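Local coordinates for uncharacterized protein (Bacteroides ovatus CL02T12C04, PDB 6PTM) that probably hydrolyses carrageenan from chain ends, as an exo-acting carrageenase of glycoside hydrolase family GH42, at residues W177-K182 and C510-G515; E72-T77 and I536-H541; D118-E123 and N530-R535. All blocks are in the same frame, centred on the assembly; numbering follows the deposited sequence.

Followed from the N terminus, the chain first passes helix 69-90, then helix 109-139, then the loop behind strand 168-175, and its later part returns to these three places in reverse order. Contact 1 therefore closes the innermost loop, from 177-182 to 510-515; contact 3, 118-123 with 530-535, encloses it; contact 2, 72-77 with 536-541, encloses both, and none cross. Contact 1 joins loops that follow neighbouring parallel strands, whereas contacts 2 and 3 fasten the start of helix 534-549 to two N-terminal helices. Contacts 1 and 3 also meet directly: Arg511 forms a salt bridge with Glu120 and probably a hydrogen bond with Asn531 O.

Contact 1: W177-K182 and C510-G515; sequences WKPRIK and CRREDG
Trp177 offers its main-chain oxygen to the guanidinium group of Arg512 in the one hydrogen bond between these segments, loops that follow the neighbouring strands 168-175 and 503-506. Arg512 NH2 stands 2.7 Å from Trp177 O with an N-H...O angle of 162°. The oxygen lies near the guanidinium plane, but the nitrogen comes in above the plane of the carbonyl. Although the CB of Arg512 points away from 177-182, its chain is bent at chi2 and chi3 and doubles back, bringing NE to 3.3 Å from Cys510 O and NH2 into a weak bond with Arg511 O.

Van der Waals contacts fill in around this bond. Pro179 lays CG over the centre of one guanidinium face, 3.9 Å above the plane, while its CD rests 3.6 Å from Arg511 O. Farther along, Ile181 CD1 approaches the end of the extended Glu513 side chain, 3.5 Å from Glu513 CD; chi1 of 62° places Ile181 CG1 between its backbone N and carbonyl carbon. A sulfur-aromatic contact completes the set: Cys510 SG sits at the edge of the Trp177 indole, 4.2 Å from CE3, and the same indole meets the ring of Trp507.

Arg511 turns its charge elsewhere. Its NH1 reaches Gly515 O at 2.8 Å, on a lone pair in the carbonyl plane, spanning the type I turn from Arg512 to Gly515, and its NH2 forms salt bridges with Asp88 and Glu120.

The two arginines thus divide the work, Arg512 linking the loops through Trp177 O while its own segment's carbonyls brace it, and Arg511 tying the turn to the N-terminal helices. With an in-plane bond to Trp177 O, a tilted one to Cys510 O and a proline on one face, the Arg512 guanidinium joins the loops without an opposing carboxylate across the contact.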
loop_
_atom_site.group_PDB
_atom_site.type_symbol
_atom_site.label_atom_id
_atom_site.label_comp_id
_atom_site.label_asym_id
_atom_site.label_seq_id
_atom_site.Cartn_x
_atom_site.Cartn_y
_atom_site.Cartn_z
ATOM N N TRP A 177 -7.217 -2.922 -15.956
ATOM C CA TRP A 177 -7.752 -3.488 -17.231
ATOM C C TRP A 177 -8.988 -2.742 -17.721
ATOM O O TRP A 177 -9.617 -3.273 -18.638
ATOM C CB TRP A 177 -8.104 -4.979 -17.095
ATOM C CG TRP A 177 -6.940 -5.878 -16.829
ATOM C CD1 TRP A 177 -5.618 -5.622 -17.068
ATOM C CD2 TRP A 177 -7.008 -7.195 -16.254
ATOM N NE1 TRP A 177 -4.861 -6.699 -16.677
ATOM C CE2 TRP A 177 -5.684 -7.680 -16.180
ATOM C CE3 TRP A 177 -8.054 -8.019 -15.823
ATOM C CZ2 TRP A 177 -5.383 -8.939 -15.662
ATOM C CZ3 TRP A 177 -7.753 -9.264 -15.308
ATOM C CH2 TRP A 177 -6.435 -9.711 -15.220
ATOM N N LYS A 178 -9.361 -1.606 -17.122
ATOM C CA LYS A 178 -10.528 -0.800 -17.572
ATOM C C LYS A 178 -10.331 -0.418 -19.035
ATOM O O LYS A 178 -9.299 0.142 -19.417
ATOM C CB LYS A 178 -10.697 0.494 -16.773
ATOM C CG LYS A 178 -11.965 1.288 -17.084
ATOM C CD LYS A 178 -11.964 2.625 -16.399
ATOM C CE LYS A 178 -10.930 3.558 -17.012
ATOM N NZ LYS A 178 -10.804 4.803 -16.224
ATOM N N PRO A 179 -11.325 -0.672 -19.909
ATOM C CA PRO A 179 -11.200 -0.239 -21.307
ATOM C C PRO A 179 -10.989 1.278 -21.365
ATOM O O PRO A 179 -11.672 2.006 -20.656
ATOM C CB PRO A 179 -12.527 -0.672 -21.941
ATOM C CG PRO A 179 -12.955 -1.843 -21.065
ATOM C CD PRO A 179 -12.559 -1.434 -19.656
ATOM N N ARG A 180 -10.034 1.714 -22.184
ATOM C CA ARG A 180 -9.601 3.128 -22.286
ATOM C C ARG A 180 -10.493 3.801 -23.329
ATOM O O ARG A 180 -10.023 4.077 -24.422
ATOM C CB ARG A 180 -8.107 3.162 -22.616
ATOM C CG ARG A 180 -7.246 2.438 -21.582
ATOM C CD ARG A 180 -6.740 3.381 -20.511
ATOM N NE ARG A 180 -6.038 4.502 -21.132
ATOM C CZ ARG A 180 -6.106 5.777 -20.752
ATOM N NH1 ARG A 180 -6.844 6.148 -19.712
ATOM N NH2 ARG A 180 -5.429 6.683 -21.437
ATOM N N ILE A 181 -11.768 3.966 -23.016
ATOM C CA ILE A 181 -12.748 4.598 -23.936
ATOM C C ILE A 181 -13.285 5.869 -23.274
ATOM O O ILE A 181 -13.326 5.954 -22.016
ATOM C CB ILE A 181 -13.851 3.603 -24.325
ATOM C CG1 ILE A 181 -14.656 3.137 -23.114
ATOM C CG2 ILE A 181 -13.265 2.421 -25.103
ATOM C CD1 ILE A 181 -15.991 2.581 -23.474
ATOM N N LYS A 182 -13.698 6.832 -24.089
ATOM C CA LYS A 182 -14.227 8.125 -23.598
ATOM C C LYS A 182 -15.199 7.917 -22.415
ATOM O O LYS A 182 -15.025 8.639 -21.375
ATOM C CB LYS A 182 -14.857 8.918 -24.743
ATOM C CG LYS A 182 -14.992 10.398 -24.413
ATOM C CD LYS A 182 -14.521 11.347 -25.519
ATOM C CE LYS A 182 -15.645 11.771 -26.438
ATOM N NZ LYS A 182 -16.726 12.442 -25.671
ATOM N N CYS A 510 -12.720 -5.682 -14.934
ATOM C CA CYS A 510 -12.636 -6.826 -15.869
ATOM C C CYS A 510 -13.814 -6.788 -16.854
ATOM O O CYS A 510 -13.716 -7.486 -17.863
ATOM C CB CYS A 510 -12.603 -8.142 -15.105
ATOM S SG CYS A 510 -11.978 -9.498 -16.125
ATOM N N ARG A 511 -14.873 -6.013 -16.574
ATOM C CA ARG A 511 -16.006 -5.765 -17.511
ATOM C C ARG A 511 -15.501 -5.192 -18.837
ATOM O O ARG A 511 -14.712 -4.229 -18.828
ATOM C CB ARG A 511 -16.989 -4.762 -16.907
ATOM C CG ARG A 511 -17.834 -5.321 -15.774
ATOM C CD ARG A 511 -19.138 -5.951 -16.285
ATOM N NE ARG A 511 -20.069 -6.117 -15.173
ATOM C CZ ARG A 511 -21.263 -6.701 -15.243
ATOM N NH1 ARG A 511 -21.696 -7.204 -16.384
ATOM N NH2 ARG A 511 -22.042 -6.711 -14.176
ATOM N N ARG A 512 -15.977 -5.740 -19.950
ATOM C CA ARG A 512 -15.743 -5.159 -21.294
ATOM C C ARG A 512 -16.855 -4.134 -21.523
ATOM O O ARG A 512 -17.835 -4.106 -20.707
ATOM C CB ARG A 512 -15.690 -6.245 -22.387
ATOM C CG ARG A 512 -14.643 -7.336 -22.184
ATOM C CD ARG A 512 -13.192 -6.847 -22.068
ATOM N NE ARG A 512 -12.832 -6.289 -20.756
ATOM C CZ ARG A 512 -11.716 -5.597 -20.453
ATOM N NH1 ARG A 512 -10.779 -5.386 -21.370
ATOM N NH2 ARG A 512 -11.561 -5.112 -19.220
ATOM N N GLU A 513 -16.737 -3.328 -22.584
ATOM C CA GLU A 513 -17.744 -2.277 -22.896
ATOM C C GLU A 513 -19.144 -2.905 -23.027
ATOM O O GLU A 513 -20.128 -2.264 -22.568
ATOM C CB GLU A 513 -17.344 -1.513 -24.158
ATOM C CG GLU A 513 -18.126 -0.218 -24.352
ATOM C CD GLU A 513 -17.829 0.527 -25.644
ATOM O OE1 GLU A 513 -16.874 0.145 -26.343
ATOM O OE2 GLU A 513 -18.544 1.490 -25.938
ATOM N N ASP A 514 -19.241 -4.134 -23.557
ATOM C CA ASP A 514 -20.545 -4.818 -23.824
ATOM C C ASP A 514 -21.149 -5.418 -22.531
ATOM O O ASP A 514 -22.358 -5.812 -22.562
ATOM C CB ASP A 514 -20.431 -5.808 -25.001
ATOM C CG ASP A 514 -19.678 -7.103 -24.747
ATOM O OD1 ASP A 514 -19.234 -7.345 -23.611
ATOM O OD2 ASP A 514 -19.513 -7.854 -25.706
ATOM N N GLY A 515 -20.386 -5.470 -21.430
ATOM C CA GLY A 515 -20.820 -6.055 -20.144
ATOM C C GLY A 515 -20.359 -7.495 -19.936
ATOM O O GLY A 515 -20.475 -7.994 -18.788
#

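Contact 2: E72-T77 and I536-H541; sequences ETALRT and IVNEVH
An antiparallel helix pair, helix 69-90 against helix 534-549, packs here with Asn538 facing Ala74 and lying between Thr73 and Thr77. The short axes run 157° apart and come within 9.4 Å, a separation suited to an alanine and two threonines on one side.

Asn538 carries much of the interface. With CG anti to its backbone N (chi1 173°), the side chain reaches across to place OD1 3.2 Å from Ala74 CA and 3.6 Å from Thr73 CG2. Its CB lies 3.7 Å from Thr77 OG1, the two side chains crossing at about a right angle. Next to these, Thr73 CG2 touches His541 CB at 3.7 Å, while Thr77 CG2 meets Val537 CG1 more loosely.

The hydroxyls are occupied elsewhere. Thr77 OG1 donates to Thr73 O at 2.8 Å, approaching the face of that carbonyl opposite the one used by Thr77 N, and it also pairs with His188 NE2; Thr73 OG1 bonds to Leu69 O. His541 NE2 is bonded to Trp175 NE1, and Met127 of helix 109-139 touches Ala74, Thr77 and Asn538.

Putting an alanine in place of Thr77 would probably leave His188 NE2 without its hydroxyl partner and open a gap beside Val537. Between the helices, then, cohesion rests on shape, while hydroxyl and imidazole groups satisfy their polarity within one helix or with residues around it.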
loop_
_atom_site.group_PDB
_atom_site.type_symbol
_atom_site.label_atom_id
_atom_site.label_comp_id
_atom_site.label_asym_id
_atom_site.label_seq_id
_atom_site.Cartn_x
_atom_site.Cartn_y
_atom_site.Cartn_z
ATOM N N GLU A 72 -22.396 13.875 -11.473
ATOM C CA GLU A 72 -22.067 13.406 -12.845
ATOM C C GLU A 72 -21.315 12.080 -12.801
ATOM O O GLU A 72 -21.524 11.231 -13.705
ATOM C CB GLU A 72 -21.213 14.415 -13.597
ATOM C CG GLU A 72 -21.970 15.672 -13.973
ATOM C CD GLU A 72 -21.016 16.722 -14.508
ATOM O OE1 GLU A 72 -20.137 16.333 -15.283
ATOM O OE2 GLU A 72 -21.076 17.865 -14.077
ATOM N N THR A 73 -20.443 11.901 -11.809
ATOM C CA THR A 73 -19.686 10.640 -11.626
ATOM C C THR A 73 -20.680 9.529 -11.298
ATOM O O THR A 73 -20.586 8.439 -11.899
ATOM C CB THR A 73 -18.591 10.784 -10.562
ATOM O OG1 THR A 73 -17.683 11.788 -11.020
ATOM C CG2 THR A 73 -17.878 9.478 -10.304
ATOM N N ALA A 74 -21.587 9.772 -10.355
ATOM C CA ALA A 74 -22.645 8.808 -9.965
ATOM C C ALA A 74 -23.552 8.492 -11.172
ATOM O O ALA A 74 -23.902 7.302 -11.372
ATOM C CB ALA A 74 -23.451 9.364 -8.802
ATOM N N LEU A 75 -23.992 9.524 -11.893
ATOM C CA LEU A 75 -24.868 9.368 -13.090
ATOM C C LEU A 75 -24.145 8.471 -14.100
ATOM O O LEU A 75 -24.766 7.548 -14.632
ATOM C CB LEU A 75 -25.162 10.735 -13.713
ATOM C CG LEU A 75 -26.089 10.691 -14.926
ATOM C CD1 LEU A 75 -27.476 10.236 -14.509
ATOM C CD2 LEU A 75 -26.199 12.034 -15.603
ATOM N N ARG A 76 -22.882 8.753 -14.400
ATOM C CA ARG A 76 -22.114 7.951 -15.380
ATOM C C ARG A 76 -21.993 6.511 -14.880
ATOM O O ARG A 76 -22.135 5.567 -15.691
ATOM C CB ARG A 76 -20.744 8.560 -15.670
ATOM C CG ARG A 76 -19.926 7.746 -16.662
ATOM C CD ARG A 76 -20.633 7.513 -17.988
ATOM N NE ARG A 76 -20.989 8.777 -18.628
ATOM C CZ ARG A 76 -20.130 9.588 -19.247
ATOM N NH1 ARG A 76 -18.837 9.309 -19.332
ATOM N NH2 ARG A 76 -20.579 10.705 -19.788
ATOM N N THR A 77 -21.723 6.330 -13.594
ATOM C CA THR A 77 -21.643 4.973 -13.035
ATOM C C THR A 77 -22.962 4.245 -13.308
ATOM O O THR A 77 -22.962 3.043 -13.665
ATOM C CB THR A 77 -21.334 4.988 -11.541
ATOM O OG1 THR A 77 -20.132 5.720 -11.288
ATOM C CG2 THR A 77 -21.199 3.572 -11.037
ATOM N N ILE A 536 -19.953 0.825 -5.019
ATOM C CA ILE A 536 -18.496 0.728 -4.684
ATOM C C ILE A 536 -17.672 1.468 -5.748
ATOM O O ILE A 536 -16.792 2.258 -5.392
ATOM C CB ILE A 536 -18.076 -0.753 -4.528
ATOM C CG1 ILE A 536 -18.878 -1.457 -3.436
ATOM C CG2 ILE A 536 -16.590 -0.902 -4.257
ATOM C CD1 ILE A 536 -18.600 -0.935 -2.049
ATOM N N VAL A 537 -17.900 1.189 -7.017
ATOM C CA VAL A 537 -17.174 1.878 -8.121
ATOM C C VAL A 537 -17.337 3.395 -7.938
ATOM O O VAL A 537 -16.343 4.144 -8.019
ATOM C CB VAL A 537 -17.686 1.369 -9.482
ATOM C CG1 VAL A 537 -17.241 2.234 -10.642
ATOM C CG2 VAL A 537 -17.223 -0.054 -9.690
ATOM N N ASN A 538 -18.557 3.856 -7.710
ATOM C CA ASN A 538 -18.831 5.311 -7.582
ATOM C C ASN A 538 -18.116 5.834 -6.321
ATOM O O ASN A 538 -17.523 6.918 -6.407
ATOM C CB ASN A 538 -20.325 5.626 -7.593
ATOM C CG ASN A 538 -20.580 7.082 -7.282
ATOM O OD1 ASN A 538 -20.218 7.978 -8.058
ATOM N ND2 ASN A 538 -21.144 7.315 -6.117
ATOM N N GLU A 539 -18.149 5.110 -5.189
ATOM C CA GLU A 539 -17.709 5.711 -3.914
ATOM C C GLU A 539 -16.195 5.936 -3.930
ATOM O O GLU A 539 -15.736 6.900 -3.266
ATOM C CB GLU A 539 -18.082 4.847 -2.731
ATOM C CG GLU A 539 -17.995 5.603 -1.440
ATOM C CD GLU A 539 -19.034 6.690 -1.287
ATOM O OE1 GLU A 539 -20.017 6.690 -2.064
ATOM O OE2 GLU A 539 -18.876 7.520 -0.362
ATOM N N VAL A 540 -15.421 5.119 -4.645
ATOM C CA VAL A 540 -13.959 5.382 -4.757
ATOM C C VAL A 540 -13.760 6.785 -5.339
ATOM O O VAL A 540 -13.006 7.564 -4.752
ATOM C CB VAL A 540 -13.196 4.335 -5.590
ATOM C CG1 VAL A 540 -11.742 4.743 -5.705
ATOM C CG2 VAL A 540 -13.296 2.941 -4.979
ATOM N N HIS A 541 -14.436 7.107 -6.443
ATOM C CA HIS A 541 -14.275 8.422 -7.118
ATOM C C HIS A 541 -14.850 9.558 -6.269
ATOM O O HIS A 541 -14.245 10.644 -6.257
ATOM C CB HIS A 541 -14.860 8.350 -8.527
ATOM C CG HIS A 541 -14.137 7.344 -9.328
ATOM N ND1 HIS A 541 -12.835 7.554 -9.707
ATOM C CD2 HIS A 541 -14.482 6.119 -9.754
ATOM C CE1 HIS A 541 -12.411 6.489 -10.366
ATOM N NE2 HIS A 541 -13.398 5.582 -10.392
#

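Contact 3: D118-E123 and N530-R535; sequences DFERQE and NNHQPR
The ring of Phe119 has Glu123 CG over one face, 3.5 Å above the plane and offset toward the rim, and His532 O at its edge, 3.4 Å from CE2. Tyr483 meets the same ring. The second flat group, the guanidinium of Arg535, takes Glu123 OE1 at its edge, close to its plane, whereas the carboxylate is turned 62° against it.

Arg535 grips Glu123 side-on in a salt bridge. Arg535 NE reaches Glu123 OE1 at 2.9 Å along a nearly straight bond (170°) that comes from above the carboxylate plane; Arg535 NH1 reaches Glu123 OE2 at 3.2 Å on the syn side, at a more bent angle. The bend of Glu123 at chi2 (-68°) turns the carboxylate to meet them. A water donates to Glu123 OE1 and accepts from Arg535 N, adding a link to the first turn of helix 534-549.

Pro534 packs its CD 3.8 Å from Glu123 CB and its CG against Glu120 O. The extended Glu120 side chain leads away from the proline and puts OE2 3.4 Å from His532 CA, but that carboxylate has its salt-bridge partner in Arg511, and His532 ND1 bonds to Ala528 N.

Polar satisfaction is uneven: buried His532 O, beside the Phe119 edge and Glu120 CG, has no hydrogen-bond partner in the model. Glu123, by contrast, joins helix 109-139 to the start of helix 534-549, where its negative charge is likely to be favoured by both the arginine and the helix N terminus.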
loop_
_atom_site.group_PDB
_atom_site.type_symbol
_atom_site.label_atom_id
_atom_site.label_comp_id
_atom_site.label_asym_id
_atom_site.label_seq_id
_atom_site.Cartn_x
_atom_site.Cartn_y
_atom_site.Cartn_z
ATOM N N ASP A 118 -31.187 -7.225 -10.863
ATOM C CA ASP A 118 -32.013 -6.317 -10.026
ATOM C C ASP A 118 -31.218 -5.808 -8.818
ATOM O O ASP A 118 -31.606 -4.755 -8.300
ATOM C CB ASP A 118 -33.337 -6.952 -9.616
ATOM C CG ASP A 118 -34.336 -6.913 -10.763
ATOM O OD1 ASP A 118 -34.097 -6.190 -11.782
ATOM O OD2 ASP A 118 -35.320 -7.605 -10.631
ATOM N N PHE A 119 -30.204 -6.531 -8.348
ATOM C CA PHE A 119 -29.343 -6.043 -7.243
ATOM C C PHE A 119 -28.602 -4.801 -7.763
ATOM O O PHE A 119 -28.650 -3.704 -7.145
ATOM C CB PHE A 119 -28.402 -7.140 -6.740
ATOM C CG PHE A 119 -27.274 -6.581 -5.912
ATOM C CD1 PHE A 119 -27.517 -6.137 -4.625
ATOM C CD2 PHE A 119 -26.007 -6.390 -6.465
ATOM C CE1 PHE A 119 -26.491 -5.566 -3.867
ATOM C CE2 PHE A 119 -24.989 -5.820 -5.716
ATOM C CZ PHE A 119 -25.235 -5.401 -4.423
ATOM N N GLU A 120 -28.039 -4.919 -8.962
ATOM C CA GLU A 120 -27.327 -3.810 -9.617
ATOM C C GLU A 120 -28.296 -2.650 -9.842
ATOM O O GLU A 120 -27.880 -1.513 -9.567
ATOM C CB GLU A 120 -26.646 -4.273 -10.892
ATOM C CG GLU A 120 -25.505 -5.211 -10.579
ATOM C CD GLU A 120 -24.955 -5.874 -11.823
ATOM O OE1 GLU A 120 -25.780 -6.441 -12.578
ATOM O OE2 GLU A 120 -23.698 -5.819 -12.033
ATOM N N ARG A 121 -29.529 -2.911 -10.286
ATOM C CA ARG A 121 -30.483 -1.805 -10.520
ATOM C C ARG A 121 -30.868 -1.183 -9.169
ATOM O O ARG A 121 -31.023 0.051 -9.105
ATOM C CB ARG A 121 -31.663 -2.317 -11.351
ATOM C CG ARG A 121 -31.304 -2.606 -12.794
ATOM C CD ARG A 121 -32.273 -3.617 -13.408
ATOM N NE ARG A 121 -31.910 -3.959 -14.767
ATOM C CZ ARG A 121 -32.179 -5.116 -15.351
ATOM N NH1 ARG A 121 -32.809 -6.061 -14.693
ATOM N NH2 ARG A 121 -31.762 -5.339 -16.579
ATOM N N GLN A 122 -31.001 -1.996 -8.123
ATOM C CA GLN A 122 -31.398 -1.476 -6.800
ATOM C C GLN A 122 -30.254 -0.617 -6.251
ATOM O O GLN A 122 -30.551 0.445 -5.623
ATOM C CB GLN A 122 -31.803 -2.599 -5.845
ATOM C CG GLN A 122 -32.335 -2.059 -4.527
ATOM C CD GLN A 122 -33.578 -1.207 -4.686
ATOM O OE1 GLN A 122 -34.451 -1.461 -5.516
ATOM N NE2 GLN A 122 -33.681 -0.187 -3.862
ATOM N N GLU A 123 -28.999 -1.044 -6.457
ATOM C CA GLU A 123 -27.816 -0.244 -6.051
ATOM C C GLU A 123 -27.860 1.086 -6.805
ATOM O O GLU A 123 -27.600 2.098 -6.188
ATOM C CB GLU A 123 -26.528 -1.015 -6.309
ATOM C CG GLU A 123 -26.377 -2.174 -5.357
ATOM C CD GLU A 123 -26.144 -1.741 -3.930
ATOM O OE1 GLU A 123 -25.067 -1.145 -3.661
ATOM O OE2 GLU A 123 -27.027 -2.021 -3.086
ATOM N N ASN A 530 -16.183 -5.517 -7.614
ATOM C CA ASN A 530 -16.673 -4.166 -7.973
ATOM C C ASN A 530 -17.390 -4.246 -9.318
ATOM O O ASN A 530 -18.263 -3.395 -9.530
ATOM C CB ASN A 530 -15.562 -3.111 -7.945
ATOM C CG ASN A 530 -14.396 -3.429 -8.842
ATOM O OD1 ASN A 530 -13.409 -4.003 -8.369
ATOM N ND2 ASN A 530 -14.529 -3.095 -10.120
ATOM N N ASN A 531 -17.048 -5.231 -10.157
ATOM C CA ASN A 531 -17.658 -5.418 -11.499
ATOM C C ASN A 531 -19.180 -5.658 -11.363
ATOM O O ASN A 531 -19.886 -5.555 -12.402
ATOM C CB ASN A 531 -16.962 -6.526 -12.273
ATOM C CG ASN A 531 -15.523 -6.169 -12.560
ATOM O OD1 ASN A 531 -15.244 -5.422 -13.520
ATOM N ND2 ASN A 531 -14.616 -6.757 -11.789
ATOM N N HIS A 532 -19.668 -5.943 -10.148
ATOM C CA HIS A 532 -21.103 -6.136 -9.822
ATOM C C HIS A 532 -21.615 -5.118 -8.794
ATOM O O HIS A 532 -22.712 -5.362 -8.207
ATOM C CB HIS A 532 -21.321 -7.574 -9.299
ATOM C CG HIS A 532 -21.008 -8.606 -10.329
ATOM N ND1 HIS A 532 -20.699 -9.908 -10.017
ATOM C CD2 HIS A 532 -21.005 -8.529 -11.678
ATOM C CE1 HIS A 532 -20.504 -10.584 -11.139
ATOM N NE2 HIS A 532 -20.679 -9.759 -12.171
ATOM N N GLN A 533 -20.906 -4.019 -8.550
ATOM C CA GLN A 533 -21.235 -3.134 -7.385
ATOM C C GLN A 533 -21.169 -1.661 -7.785
ATOM O O GLN A 533 -20.169 -0.966 -7.539
ATOM C CB GLN A 533 -20.290 -3.398 -6.220
ATOM C CG GLN A 533 -20.285 -4.828 -5.723
ATOM C CD GLN A 533 -19.106 -5.096 -4.819
ATOM O OE1 GLN A 533 -17.989 -4.614 -5.080
ATOM N NE2 GLN A 533 -19.351 -5.870 -3.759
ATOM N N PRO A 534 -22.272 -1.126 -8.352
ATOM C CA PRO A 534 -22.308 0.271 -8.804
ATOM C C PRO A 534 -21.933 1.290 -7.715
ATOM O O PRO A 534 -21.299 2.232 -8.053
ATOM C CB PRO A 534 -23.756 0.482 -9.271
ATOM C CG PRO A 534 -24.247 -0.921 -9.576
ATOM C CD PRO A 534 -23.548 -1.823 -8.575
ATOM N N ARG A 535 -22.313 1.048 -6.459
ATOM C CA ARG A 535 -22.095 2.023 -5.375
ATOM C C ARG A 535 -20.632 1.966 -4.907
ATOM O O ARG A 535 -20.107 3.040 -4.543
ATOM C CB ARG A 535 -23.114 1.851 -4.256
ATOM C CG ARG A 535 -24.477 2.445 -4.581
ATOM C CD ARG A 535 -25.317 2.711 -3.368
ATOM N NE ARG A 535 -25.700 1.496 -2.693
ATOM C CZ ARG A 535 -26.337 1.458 -1.528
ATOM N NH1 ARG A 535 -26.591 0.297 -0.955
ATOM N NH2 ARG A 535 -26.643 2.571 -0.888
HETATM O O HOH W 1 -22.881 -1.632 -5.218
#